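Local coordinates for ThiJ/pfpI family protein (Bacillus anthracis, PDB 3EFE) that is of unknown function but belongs to the DJ-1/PfpI family, whose members include chaperones and cysteine-dependent enzymes acting on small molecules or peptides, at residues N14-W19 and I79-T84; G31-K36 and D181-D186; G113-L118 and H129-L134; L188-N193 and F204-S209. All blocks are in the same frame, centred on the assembly; numbering follows the deposited sequence.

Contact 1: N14-W19 and I79-T84; sequences NTMSDW and ILPGGT
Pro81, the first residue beyond strand 77-80, meets Met16 at two points. The terminal methyl CE of Met16 lies 3.2 Å from CG of Pro81, tighter than ordinary carbon contact, and CB of Met16 approaches the same CG to 4.1 Å. A bend at the end of the methionine chain, chi3 -41°, places CE beside the proline ring, whose other neighbours include Tyr21 of helix 18-30.

Gly82 carries the main polar link. Its carbonyl O accepts the backbone N-H of Ser17 over 2.9 Å, nearly straight at 169°, with the donor standing above the carbonyl plane, 45° out of it. The same oxygen receives a CA-H contact from Met16, CA to O 3.3 Å, so two successive residues of 14-19 converge on one acceptor. On the donor side, the N-H of Gly82 is taken by the carboxylate of Glu20.

Gly83 follows with only backbone to offer, and here the two chains run closest: its CA is 4.5 Å from CA of Met16. Methyl CG2 of Thr15 also lies near this glycine, though its exact placement is doubtful. At Thr84 the hydroxyl OG1 faces OG1 of Thr15 at 3.4 Å, a weak hydrogen bond in which either could donate, between side chains crossing at about a right angle.

The bonding thus fixes Gly82 at both its N and its O. That is consistent with a Gly82-Gly83 loop held in place by backbone and glutamate bonds near the start of helix 18-30, the neighbourhood where DJ-1/PfpI proteins place their active-site pocket.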
loop_
_atom_site.group_PDB
_atom_site.type_symbol
_atom_site.label_atom_id
_atom_site.label_comp_id
_atom_site.label_asym_id
_atom_site.label_seq_id
_atom_site.Cartn_x
_atom_site.Cartn_y
_atom_site.Cartn_z
ATOM N N ASN D 14 2.816 -8.439 -13.340
ATOM C CA ASN D 14 1.587 -9.067 -12.938
ATOM C C ASN D 14 1.824 -9.688 -11.604
ATOM O O ASN D 14 2.825 -10.374 -11.445
ATOM C CB ASN D 14 1.183 -10.205 -13.863
ATOM C CG ASN D 14 0.619 -9.740 -15.200
ATOM O OD1 ASN D 14 0.919 -10.370 -16.198
ATOM N ND2 ASN D 14 -0.184 -8.667 -15.234
ATOM N N THR D 15 0.897 -9.451 -10.666
ATOM C CA THR D 15 0.931 -10.095 -9.367
ATOM C C THR D 15 1.654 -9.245 -8.308
ATOM O O THR D 15 1.736 -9.665 -7.167
ATOM C CB THR D 15 1.617 -11.538 -9.451
ATOM O OG1 THR D 15 0.657 -12.536 -9.918
ATOM C CG2 THR D 15 2.156 -11.939 -8.179
ATOM N N MET D 16 2.195 -8.058 -8.664
ATOM C CA MET D 16 2.965 -7.301 -7.635
ATOM C C MET D 16 2.079 -7.029 -6.436
ATOM O O MET D 16 0.879 -6.728 -6.549
ATOM C CB MET D 16 3.636 -6.050 -8.182
ATOM C CG MET D 16 2.751 -4.987 -8.899
ATOM S SD MET D 16 3.623 -3.623 -9.595
ATOM C CE MET D 16 4.656 -3.377 -8.424
ATOM N N SER D 17 2.663 -7.237 -5.280
ATOM C CA SER D 17 1.995 -7.049 -3.971
ATOM C C SER D 17 1.833 -5.553 -3.565
ATOM O O SER D 17 2.800 -4.933 -3.220
ATOM C CB SER D 17 2.828 -7.795 -2.938
ATOM O OG SER D 17 2.873 -9.190 -3.267
ATOM N N ASP D 18 0.598 -5.052 -3.565
ATOM C CA ASP D 18 0.243 -3.639 -3.402
ATOM C C ASP D 18 0.646 -3.013 -2.088
ATOM O O ASP D 18 1.004 -1.817 -2.040
ATOM C CB ASP D 18 -1.283 -3.437 -3.519
ATOM C CG ASP D 18 -1.853 -3.967 -4.862
ATOM O OD1 ASP D 18 -2.356 -3.188 -5.684
ATOM O OD2 ASP D 18 -1.777 -5.168 -5.073
ATOM N N TRP D 19 0.611 -3.804 -1.026
ATOM C CA TRP D 19 0.829 -3.250 0.284
ATOM C C TRP D 19 2.306 -2.988 0.483
ATOM O O TRP D 19 2.669 -2.289 1.397
ATOM C CB TRP D 19 0.233 -4.124 1.365
ATOM C CG TRP D 19 0.964 -5.317 1.592
ATOM C CD1 TRP D 19 1.966 -5.488 2.482
ATOM C CD2 TRP D 19 0.817 -6.544 0.900
ATOM N NE1 TRP D 19 2.434 -6.708 2.401
ATOM C CE2 TRP D 19 1.772 -7.397 1.419
ATOM C CE3 TRP D 19 0.008 -6.976 -0.174
ATOM C CZ2 TRP D 19 1.934 -8.705 0.974
ATOM C CZ3 TRP D 19 0.135 -8.260 -0.598
ATOM C CH2 TRP D 19 1.115 -9.117 -0.043
ATOM N N ILE D 79 13.080 0.134 -7.017
ATOM C CA ILE D 79 12.187 -0.624 -6.121
ATOM C C ILE D 79 11.723 -2.000 -6.750
ATOM O O ILE D 79 11.106 -2.071 -7.852
ATOM C CB ILE D 79 10.922 0.208 -5.690
ATOM C CG1 ILE D 79 11.349 1.542 -5.113
ATOM C CG2 ILE D 79 10.022 -0.577 -4.676
ATOM C CD1 ILE D 79 10.303 2.685 -5.228
ATOM N N LEU D 80 12.006 -3.078 -6.030
ATOM C CA LEU D 80 11.473 -4.380 -6.427
ATOM C C LEU D 80 10.479 -4.908 -5.390
ATOM O O LEU D 80 10.864 -5.366 -4.327
ATOM C CB LEU D 80 12.574 -5.382 -6.685
ATOM C CG LEU D 80 13.846 -4.815 -7.330
ATOM C CD1 LEU D 80 14.991 -5.809 -7.001
ATOM C CD2 LEU D 80 13.627 -4.509 -8.821
ATOM N N PRO D 81 9.186 -4.885 -5.733
ATOM C CA PRO D 81 8.145 -5.454 -4.908
ATOM C C PRO D 81 8.092 -6.991 -4.975
ATOM O O PRO D 81 8.624 -7.591 -5.916
ATOM C CB PRO D 81 6.860 -4.885 -5.504
ATOM C CG PRO D 81 7.197 -4.482 -6.804
ATOM C CD PRO D 81 8.667 -4.336 -6.969
ATOM N N GLY D 82 7.494 -7.593 -3.942
ATOM C CA GLY D 82 7.045 -8.947 -3.984
ATOM C C GLY D 82 5.971 -9.215 -5.007
ATOM O O GLY D 82 5.346 -8.285 -5.582
ATOM N N GLY D 83 5.787 -10.510 -5.212
ATOM C CA GLY D 83 4.717 -11.087 -6.022
ATOM C C GLY D 83 5.018 -12.566 -6.167
ATOM O O GLY D 83 6.017 -13.086 -5.611
ATOM N N THR D 84 4.160 -13.268 -6.895
ATOM C CA THR D 84 4.092 -14.746 -6.812
ATOM C C THR D 84 4.768 -15.422 -8.019
ATOM O O THR D 84 4.660 -16.606 -8.213
ATOM C CB THR D 84 2.640 -15.202 -6.725
ATOM O OG1 THR D 84 2.016 -15.000 -8.016
ATOM C CG2 THR D 84 1.881 -14.411 -5.638
#

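Contact 2: G31-K36 and D181-D186; sequences GRYFKK and DVFTLD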
loop_
_atom_site.group_PDB
_atom_site.type_symbol
_atom_site.label_atom_id
_atom_site.label_comp_id
_atom_site.label_asym_id
_atom_site.label_seq_id
_atom_site.Cartn_x
_atom_site.Cartn_y
_atom_site.Cartn_z
ATOM N N GLY D 31 6.798 14.033 -2.576
ATOM C CA GLY D 31 7.761 14.833 -1.932
ATOM C C GLY D 31 7.213 15.578 -0.752
ATOM O O GLY D 31 7.903 16.518 -0.212
ATOM N N ARG D 32 5.993 15.269 -0.335
ATOM C CA ARG D 32 5.362 16.153 0.665
ATOM C C ARG D 32 6.118 16.330 1.984
ATOM O O ARG D 32 5.975 17.323 2.619
ATOM C CB ARG D 32 3.965 15.676 0.998
ATOM C CG ARG D 32 3.925 14.246 1.452
ATOM C CD ARG D 32 2.563 13.783 1.724
ATOM N NE ARG D 32 2.605 12.472 2.355
ATOM C CZ ARG D 32 1.568 11.912 2.999
ATOM N NH1 ARG D 32 0.386 12.477 3.035
ATOM N NH2 ARG D 32 1.697 10.755 3.591
ATOM N N TYR D 33 6.934 15.380 2.411
ATOM C CA TYR D 33 7.630 15.504 3.663
ATOM C C TYR D 33 9.131 15.571 3.479
ATOM O O TYR D 33 9.854 15.390 4.434
ATOM C CB TYR D 33 7.316 14.310 4.552
ATOM C CG TYR D 33 5.876 14.127 4.942
ATOM C CD1 TYR D 33 4.995 15.204 4.974
ATOM C CD2 TYR D 33 5.379 12.856 5.217
ATOM C CE1 TYR D 33 3.710 15.029 5.346
ATOM C CE2 TYR D 33 4.101 12.677 5.593
ATOM C CZ TYR D 33 3.279 13.790 5.675
ATOM O OH TYR D 33 1.965 13.670 6.012
ATOM N N PHE D 34 9.583 15.819 2.248
ATOM C CA PHE D 34 10.968 16.068 1.947
ATOM C C PHE D 34 11.460 17.234 2.729
ATOM O O PHE D 34 10.677 18.093 3.182
ATOM C CB PHE D 34 11.175 16.343 0.446
ATOM C CG PHE D 34 11.172 15.061 -0.414
ATOM C CD1 PHE D 34 11.716 15.042 -1.694
ATOM C CD2 PHE D 34 10.651 13.877 0.061
ATOM C CE1 PHE D 34 11.710 13.910 -2.460
ATOM C CE2 PHE D 34 10.650 12.736 -0.725
ATOM C CZ PHE D 34 11.177 12.770 -1.973
ATOM N N LYS D 35 12.778 17.285 2.864
ATOM C CA LYS D 35 13.481 18.405 3.508
ATOM C C LYS D 35 13.436 19.579 2.586
ATOM O O LYS D 35 12.993 19.443 1.415
ATOM C CB LYS D 35 14.943 18.064 3.828
ATOM C CG LYS D 35 15.867 17.859 2.666
ATOM C CD LYS D 35 17.026 17.040 3.149
ATOM C CE LYS D 35 17.958 16.591 1.994
ATOM N NZ LYS D 35 19.290 16.043 2.466
ATOM N N LYS D 36 13.917 20.719 3.085
ATOM C CA LYS D 36 13.783 21.972 2.374
ATOM C C LYS D 36 14.499 21.947 1.039
ATOM O O LYS D 36 15.480 21.224 0.874
ATOM C CB LYS D 36 14.300 23.152 3.237
ATOM C CG LYS D 36 15.768 23.237 3.438
ATOM C CD LYS D 36 16.084 24.450 4.369
ATOM C CE LYS D 36 17.451 24.328 5.051
ATOM N NZ LYS D 36 17.589 25.041 6.419
ATOM N N ASP D 181 18.339 9.915 1.594
ATOM C CA ASP D 181 18.541 11.178 2.322
ATOM C C ASP D 181 17.652 12.346 1.849
ATOM O O ASP D 181 18.114 13.463 1.519
ATOM C CB ASP D 181 20.010 11.568 2.298
ATOM C CG ASP D 181 20.369 12.527 3.432
ATOM O OD1 ASP D 181 19.876 12.272 4.555
ATOM O OD2 ASP D 181 21.126 13.504 3.201
ATOM N N VAL D 182 16.358 12.058 1.862
ATOM C CA VAL D 182 15.330 12.830 1.225
ATOM C C VAL D 182 14.447 13.545 2.299
ATOM O O VAL D 182 13.903 14.590 2.078
ATOM C CB VAL D 182 14.670 11.860 0.277
ATOM C CG1 VAL D 182 13.502 11.087 0.929
ATOM C CG2 VAL D 182 14.431 12.474 -1.045
ATOM N N PHE D 183 14.408 12.994 3.498
ATOM C CA PHE D 183 13.765 13.571 4.661
ATOM C C PHE D 183 14.912 13.967 5.555
ATOM O O PHE D 183 15.993 13.456 5.402
ATOM C CB PHE D 183 12.926 12.526 5.465
ATOM C CG PHE D 183 11.584 12.130 4.860
ATOM C CD1 PHE D 183 11.330 12.175 3.512
ATOM C CD2 PHE D 183 10.585 11.603 5.688
ATOM C CE1 PHE D 183 10.090 11.725 3.019
ATOM C CE2 PHE D 183 9.383 11.186 5.206
ATOM C CZ PHE D 183 9.117 11.247 3.891
ATOM N N THR D 184 14.684 14.880 6.500
ATOM C CA THR D 184 15.638 15.019 7.603
ATOM C C THR D 184 15.328 13.883 8.615
ATOM O O THR D 184 14.295 13.174 8.478
ATOM C CB THR D 184 15.552 16.367 8.340
ATOM O OG1 THR D 184 14.491 16.232 9.281
ATOM C CG2 THR D 184 15.301 17.567 7.406
ATOM N N LEU D 185 16.199 13.721 9.614
ATOM C CA LEU D 185 16.230 12.515 10.454
ATOM C C LEU D 185 15.078 12.594 11.457
ATOM O O LEU D 185 14.452 11.605 11.745
ATOM C CB LEU D 185 17.661 12.305 11.086
ATOM C CG LEU D 185 18.323 10.867 11.139
ATOM C CD1 LEU D 185 18.358 10.221 12.591
ATOM C CD2 LEU D 185 17.679 9.801 10.170
ATOM N N ASP D 186 14.789 13.793 11.939
ATOM C CA ASP D 186 13.537 14.171 12.711
ATOM C C ASP D 186 12.216 13.879 12.022
ATOM O O ASP D 186 11.315 13.332 12.595
ATOM C CB ASP D 186 13.521 15.680 12.974
ATOM C CG ASP D 186 14.411 16.076 14.103
ATOM O OD1 ASP D 186 15.006 15.145 14.705
ATOM O OD2 ASP D 186 14.498 17.304 14.392
HETATM O O HOH W 1 12.198 16.090 6.052
#
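Lys35 NZ is gripped twice by Asp181: a hydrogen bond to the backbone O spans 3.0 Å, the donor tilted 32° from the carbonyl plane, and a weaker one to the carboxylate OD2, 3.2 Å away, forms part of a salt bridge. CG of Lys35 sits between its backbone N and carbonyl carbon, chi1 67°, and from there the chain runs extended to the end of helix 169-179, which Asp181 closes in a Schellman motif.

A backbone bond follows at Val182, whose O accepts Lys35 N in the carbonyl plane at 3.0 Å. The aromatic rings lie on the other side of that bond. Methyl CG2 of Val182 stands over one face of the Phe34 ring, 3.5 Å from its centroid, in a CH-pi contact; Gly31 CA occupies the opposite face. Phe183 brings CE1 to the edge of the Phe34 ring, while CB of Tyr33 lies over the face of Phe183, 4.0 Å from its centroid. A water donates to Tyr33 O at 2.9 Å and accepts from Thr184 N at 2.8 Å, the N-cap of helix 185-197.

The lysine charge, lying beside carbonyl and carboxylate oxygens at a helix C-terminus, is probably stabilised there, while the aromatic packing ties the loop after helix 18-30 to the link between helices 169-179 and 185-197.

Contact 3: G113-L118 and H129-L134; sequences GATDAL and HTSNNL
Thr115 presses its side chain against the carbonyl O of Thr130, yet its buried hydroxyl OG1 has no partner anywhere in the model, even though that O lies 3.6 Å away. The neighbouring approach of the Thr115 methyl to Ser131 CB is too short to be trusted, and the rotation of this threonine is doubtful.

The next residue reaches 129-134 through solvent. Asp116 OD2 is 2.9 Å from a water that lies 3.2 Å from Asn133 O, positioned to bridge the two. A second water accepts from Asn132 N at 3.2 Å and lies 3.3 Å from the same OD2, a weak link at most. The other carboxylate oxygen, OD1, is held by Thr137 OG1, which also bonds Ser131 OG, so one hydroxyl in the first turn of helix 134-140 serves both segments. Nearer the helix start, Asn132 ND2 is 4.1 Å from Gly113 N, a packing distance, while its OD1 is held by Ser165 OG and Gly166 N.

Helix 113-119 follows strand 107-111 after a sharp turn at Cys112, which the Asn132 side chain touches. The strand-turn-helix is consistent with the nucleophile elbow of DJ-1/PfpI proteins, with Cys112 probably at its turn.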
loop_
_atom_site.group_PDB
_atom_site.type_symbol
_atom_site.label_atom_id
_atom_site.label_comp_id
_atom_site.label_asym_id
_atom_site.label_seq_id
_atom_site.Cartn_x
_atom_site.Cartn_y
_atom_site.Cartn_z
ATOM N N GLY D 113 9.284 -11.498 -1.909
ATOM C CA GLY D 113 9.824 -12.462 -2.883
ATOM C C GLY D 113 10.875 -11.888 -3.814
ATOM O O GLY D 113 11.616 -12.642 -4.395
ATOM N N ALA D 114 10.954 -10.546 -3.988
ATOM C CA ALA D 114 12.085 -9.981 -4.780
ATOM C C ALA D 114 13.471 -10.284 -4.131
ATOM O O ALA D 114 14.465 -10.457 -4.786
ATOM C CB ALA D 114 11.875 -8.509 -5.045
ATOM N N THR D 115 13.490 -10.318 -2.826
ATOM C CA THR D 115 14.620 -10.729 -1.979
ATOM C C THR D 115 15.190 -12.134 -2.296
ATOM O O THR D 115 16.415 -12.310 -2.438
ATOM C CB THR D 115 14.050 -10.670 -0.567
ATOM O OG1 THR D 115 14.384 -9.419 0.035
ATOM C CG2 THR D 115 14.389 -11.718 0.182
ATOM N N ASP D 116 14.286 -13.096 -2.457
ATOM C CA ASP D 116 14.603 -14.399 -3.013
ATOM C C ASP D 116 15.057 -14.378 -4.488
ATOM O O ASP D 116 15.980 -15.120 -4.836
ATOM C CB ASP D 116 13.433 -15.358 -2.782
ATOM C CG ASP D 116 13.296 -15.742 -1.307
ATOM O OD1 ASP D 116 14.270 -15.453 -0.562
ATOM O OD2 ASP D 116 12.281 -16.349 -0.881
ATOM N N ALA D 117 14.507 -13.512 -5.345
ATOM C CA ALA D 117 15.081 -13.388 -6.726
ATOM C C ALA D 117 16.589 -13.067 -6.693
ATOM O O ALA D 117 17.408 -13.689 -7.407
ATOM C CB ALA D 117 14.375 -12.364 -7.513
ATOM N N LEU D 118 16.935 -12.122 -5.831
ATOM C CA LEU D 118 18.273 -11.647 -5.658
ATOM C C LEU D 118 19.159 -12.672 -4.985
ATOM O O LEU D 118 20.309 -12.852 -5.364
ATOM C CB LEU D 118 18.275 -10.370 -4.786
ATOM C CG LEU D 118 18.220 -8.974 -5.415
ATOM C CD1 LEU D 118 17.310 -8.877 -6.585
ATOM C CD2 LEU D 118 17.805 -7.980 -4.379
ATOM N N HIS D 129 21.450 -8.747 4.739
ATOM C CA HIS D 129 20.136 -8.809 4.136
ATOM C C HIS D 129 19.195 -9.558 5.043
ATOM O O HIS D 129 19.607 -10.280 5.964
ATOM C CB HIS D 129 20.208 -9.499 2.807
ATOM C CG HIS D 129 20.734 -10.897 2.895
ATOM N ND1 HIS D 129 19.911 -11.996 3.050
ATOM C CD2 HIS D 129 22.001 -11.368 2.888
ATOM C CE1 HIS D 129 20.659 -13.080 3.106
ATOM N NE2 HIS D 129 21.927 -12.729 3.013
ATOM N N THR D 130 17.917 -9.358 4.782
ATOM C CA THR D 130 16.880 -10.191 5.336
ATOM C C THR D 130 15.950 -10.727 4.208
ATOM O O THR D 130 16.172 -10.514 3.020
ATOM C CB THR D 130 16.182 -9.442 6.457
ATOM O OG1 THR D 130 15.509 -10.373 7.284
ATOM C CG2 THR D 130 15.216 -8.353 5.944
ATOM N N SER D 131 14.961 -11.499 4.591
ATOM C CA SER D 131 13.960 -12.060 3.665
ATOM C C SER D 131 12.792 -12.433 4.523
ATOM O O SER D 131 12.820 -12.219 5.704
ATOM C CB SER D 131 14.474 -13.254 2.858
ATOM O OG SER D 131 14.656 -14.436 3.625
ATOM N N ASN D 132 11.746 -12.966 3.936
ATOM C CA ASN D 132 10.636 -13.452 4.724
ATOM C C ASN D 132 11.036 -14.500 5.728
ATOM O O ASN D 132 10.594 -14.467 6.842
ATOM C CB ASN D 132 9.504 -13.938 3.798
ATOM C CG ASN D 132 8.812 -12.771 3.097
ATOM O OD1 ASN D 132 8.632 -11.697 3.697
ATOM N ND2 ASN D 132 8.378 -12.982 1.823
ATOM N N ASN D 133 11.863 -15.443 5.311
ATOM C CA ASN D 133 12.245 -16.575 6.158
ATOM C C ASN D 133 13.525 -17.203 5.585
ATOM O O ASN D 133 13.564 -17.575 4.391
ATOM C CB ASN D 133 11.110 -17.629 6.134
ATOM C CG ASN D 133 11.449 -18.865 6.954
ATOM O OD1 ASN D 133 11.808 -19.913 6.397
ATOM N ND2 ASN D 133 11.369 -18.734 8.302
ATOM N N LEU D 134 14.546 -17.306 6.420
ATOM C CA LEU D 134 15.794 -17.937 6.035
ATOM C C LEU D 134 15.644 -19.368 5.464
ATOM O O LEU D 134 16.140 -19.654 4.347
ATOM C CB LEU D 134 16.655 -18.036 7.266
ATOM C CG LEU D 134 18.062 -18.615 7.089
ATOM C CD1 LEU D 134 18.823 -17.900 5.933
ATOM C CD2 LEU D 134 18.687 -18.414 8.416
HETATM O O HOH W 2 11.790 -16.437 1.985
HETATM O O HOH W 3 11.202 -13.770 0.884
#

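Contact 4: L188-N193 and F204-S209; sequences LHSWYN and FQLMNS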
loop_
_atom_site.group_PDB
_atom_site.type_symbol
_atom_site.label_atom_id
_atom_site.label_comp_id
_atom_site.label_asym_id
_atom_site.label_seq_id
_atom_site.Cartn_x
_atom_site.Cartn_y
_atom_site.Cartn_z
ATOM N N LEU D 188 11.911 11.787 9.508
ATOM C CA LEU D 188 11.811 10.349 9.246
ATOM C C LEU D 188 11.408 9.543 10.459
ATOM O O LEU D 188 10.618 8.587 10.356
ATOM C CB LEU D 188 13.120 9.793 8.644
ATOM C CG LEU D 188 13.089 8.381 8.044
ATOM C CD1 LEU D 188 12.312 8.306 6.769
ATOM C CD2 LEU D 188 14.470 7.822 7.845
ATOM N N HIS D 189 11.942 9.909 11.618
ATOM C CA HIS D 189 11.534 9.279 12.902
ATOM C C HIS D 189 10.080 9.530 13.355
ATOM O O HIS D 189 9.389 8.616 13.804
ATOM C CB HIS D 189 12.549 9.584 14.037
ATOM C CG HIS D 189 13.887 8.946 13.812
ATOM N ND1 HIS D 189 14.019 7.651 13.323
ATOM C CD2 HIS D 189 15.146 9.404 14.003
ATOM C CE1 HIS D 189 15.303 7.363 13.192
ATOM N NE2 HIS D 189 16.008 8.399 13.621
ATOM N N SER D 190 9.633 10.765 13.252
ATOM C CA SER D 190 8.270 11.106 13.586
ATOM C C SER D 190 7.252 10.531 12.569
ATOM O O SER D 190 6.154 10.122 12.961
ATOM C CB SER D 190 8.157 12.631 13.699
ATOM O OG SER D 190 8.530 13.234 12.469
ATOM N N TRP D 191 7.621 10.531 11.284
ATOM C CA TRP D 191 6.845 9.896 10.218
ATOM C C TRP D 191 6.707 8.374 10.521
ATOM O O TRP D 191 5.643 7.816 10.555
ATOM C CB TRP D 191 7.517 10.090 8.856
ATOM C CG TRP D 191 6.809 9.407 7.774
ATOM C CD1 TRP D 191 5.704 9.851 7.126
ATOM C CD2 TRP D 191 7.088 8.114 7.213
ATOM N NE1 TRP D 191 5.278 8.944 6.212
ATOM C CE2 TRP D 191 6.122 7.879 6.213
ATOM C CE3 TRP D 191 8.054 7.131 7.457
ATOM C CZ2 TRP D 191 6.090 6.696 5.454
ATOM C CZ3 TRP D 191 8.030 5.986 6.703
ATOM C CH2 TRP D 191 7.065 5.771 5.715
ATOM N N TYR D 192 7.822 7.741 10.814
ATOM C CA TYR D 192 7.838 6.332 11.151
ATOM C C TYR D 192 6.986 6.089 12.355
ATOM O O TYR D 192 6.151 5.213 12.346
ATOM C CB TYR D 192 9.254 5.827 11.438
ATOM C CG TYR D 192 9.231 4.369 11.855
ATOM C CD1 TYR D 192 8.819 3.381 10.968
ATOM C CD2 TYR D 192 9.543 3.991 13.164
ATOM C CE1 TYR D 192 8.763 2.067 11.360
ATOM C CE2 TYR D 192 9.482 2.661 13.559
ATOM C CZ TYR D 192 9.093 1.721 12.662
ATOM O OH TYR D 192 9.086 0.422 13.053
ATOM N N ASN D 193 7.193 6.861 13.400
ATOM C CA ASN D 193 6.441 6.668 14.660
ATOM C C ASN D 193 4.959 6.926 14.581
ATOM O O ASN D 193 4.203 6.259 15.259
ATOM C CB ASN D 193 7.023 7.499 15.812
ATOM C CG ASN D 193 8.366 6.978 16.337
ATOM O OD1 ASN D 193 8.702 5.809 16.246
ATOM N ND2 ASN D 193 9.119 7.878 16.938
ATOM N N PHE D 204 2.200 16.201 15.204
ATOM C CA PHE D 204 2.708 17.569 15.501
ATOM C C PHE D 204 4.218 17.720 15.350
ATOM O O PHE D 204 4.686 18.735 14.886
ATOM C CB PHE D 204 2.301 17.952 16.907
ATOM C CG PHE D 204 0.823 17.979 17.099
ATOM C CD1 PHE D 204 0.078 18.971 16.523
ATOM C CD2 PHE D 204 0.194 17.012 17.849
ATOM C CE1 PHE D 204 -1.304 19.007 16.690
ATOM C CE2 PHE D 204 -1.189 17.029 17.998
ATOM C CZ PHE D 204 -1.936 18.022 17.407
ATOM N N GLN D 205 4.964 16.690 15.733
ATOM C CA GLN D 205 6.378 16.585 15.405
ATOM C C GLN D 205 6.721 16.648 13.918
ATOM O O GLN D 205 7.611 17.381 13.506
ATOM C CB GLN D 205 6.908 15.286 15.915
ATOM C CG GLN D 205 7.217 15.313 17.377
ATOM C CD GLN D 205 7.535 13.936 17.930
ATOM O OE1 GLN D 205 7.220 13.651 19.056
ATOM N NE2 GLN D 205 8.135 13.095 17.146
ATOM N N LEU D 206 6.031 15.814 13.154
ATOM C CA LEU D 206 6.225 15.673 11.729
ATOM C C LEU D 206 5.904 16.933 10.977
ATOM O O LEU D 206 6.660 17.287 10.130
ATOM C CB LEU D 206 5.383 14.486 11.199
ATOM C CG LEU D 206 5.406 14.296 9.674
ATOM C CD1 LEU D 206 6.821 14.020 9.171
ATOM C CD2 LEU D 206 4.468 13.207 9.191
ATOM N N MET D 207 4.779 17.598 11.275
ATOM C CA MET D 207 4.409 18.877 10.671
ATOM C C MET D 207 5.434 19.997 10.895
ATOM O O MET D 207 5.662 20.848 10.013
ATOM C CB MET D 207 3.002 19.316 11.143
ATOM C CG MET D 207 1.754 18.439 10.604
ATOM S SD MET D 207 1.697 18.392 8.811
ATOM C CE MET D 207 0.239 19.122 8.299
ATOM N N ASN D 208 6.064 19.984 12.061
ATOM C CA ASN D 208 7.080 20.958 12.385
ATOM C C ASN D 208 8.532 20.590 12.051
ATOM O O ASN D 208 9.415 21.433 12.243
ATOM C CB ASN D 208 6.995 21.296 13.865
ATOM C CG ASN D 208 5.849 22.127 14.168
ATOM O OD1 ASN D 208 5.908 23.295 13.978
ATOM N ND2 ASN D 208 4.763 21.531 14.593
ATOM N N SER D 209 8.773 19.364 11.582
ATOM C CA SER D 209 10.112 18.877 11.216
ATOM C C SER D 209 10.323 18.886 9.716
ATOM O O SER D 209 11.466 18.840 9.234
ATOM C CB SER D 209 10.297 17.410 11.650
ATOM O OG SER D 209 9.941 17.183 13.007
HETATM O O HOH W 4 9.672 11.259 16.554
#
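Ser190 and Leu206 mark the closest approach of the two helices, with 5.3 Å between their CA atoms. Hydroxyl OG of Ser190 rests 3.4 Å from Leu206 CA, and CB of the serine lies against Gln205, 3.7 Å from its CB and 3.5 Å from NE2. Beside it, the Leu206 and Trp191 side chains run side by side, pointing the same way: CD1 of the leucine is 4.0 Å from Trp191 CB, and CD2 sits at the edge of the indole, near its plane and 4.1 Å from ring atom CD1.

A second layer surrounds these groups. With OG between the backbone N and carbonyl carbon, chi1 59°, Ser190 turns back on its own helix, where Asp186 O and Ala187 O are its partners. Trp191 NE1 has a weak bond to Glu27 of helix 18-30, and Tyr33 packs on the Leu206 side chain.

The segments' axes pass 8.4 Å apart at 149°, a roughly antiparallel pair. A water links Asn193 ND2 to Gln205 NE2 through two weak bonds; the direct contacts are van der Waals, and the closest CA pair falls at Ser190, whose hydroxyl has its polar partners in its own helix.

In the fold
The four contacts fall into two pairs in different parts of the fold. Contacts 1 and 3 have centres about 13 Å apart and meet directly: Ala114 CB packs 3.4 Å from Leu80 O, setting the helix after the Cys112 turn against the end of strand 77-80. Both probably border the pocket that relatives use as an active site. Contacts 2 and 4, with centres about 10 Å apart, share helix 185-197 and join through Tyr33, whose CD2 is 3.6 Å from Trp191 CD1. Contact 2 lies across the chain's centre from contacts 1 and 3, about 26 and 28 Å away, centre to centre; contact 4 is about 28 and 30 Å from them. Neither touches contact 1 or 3.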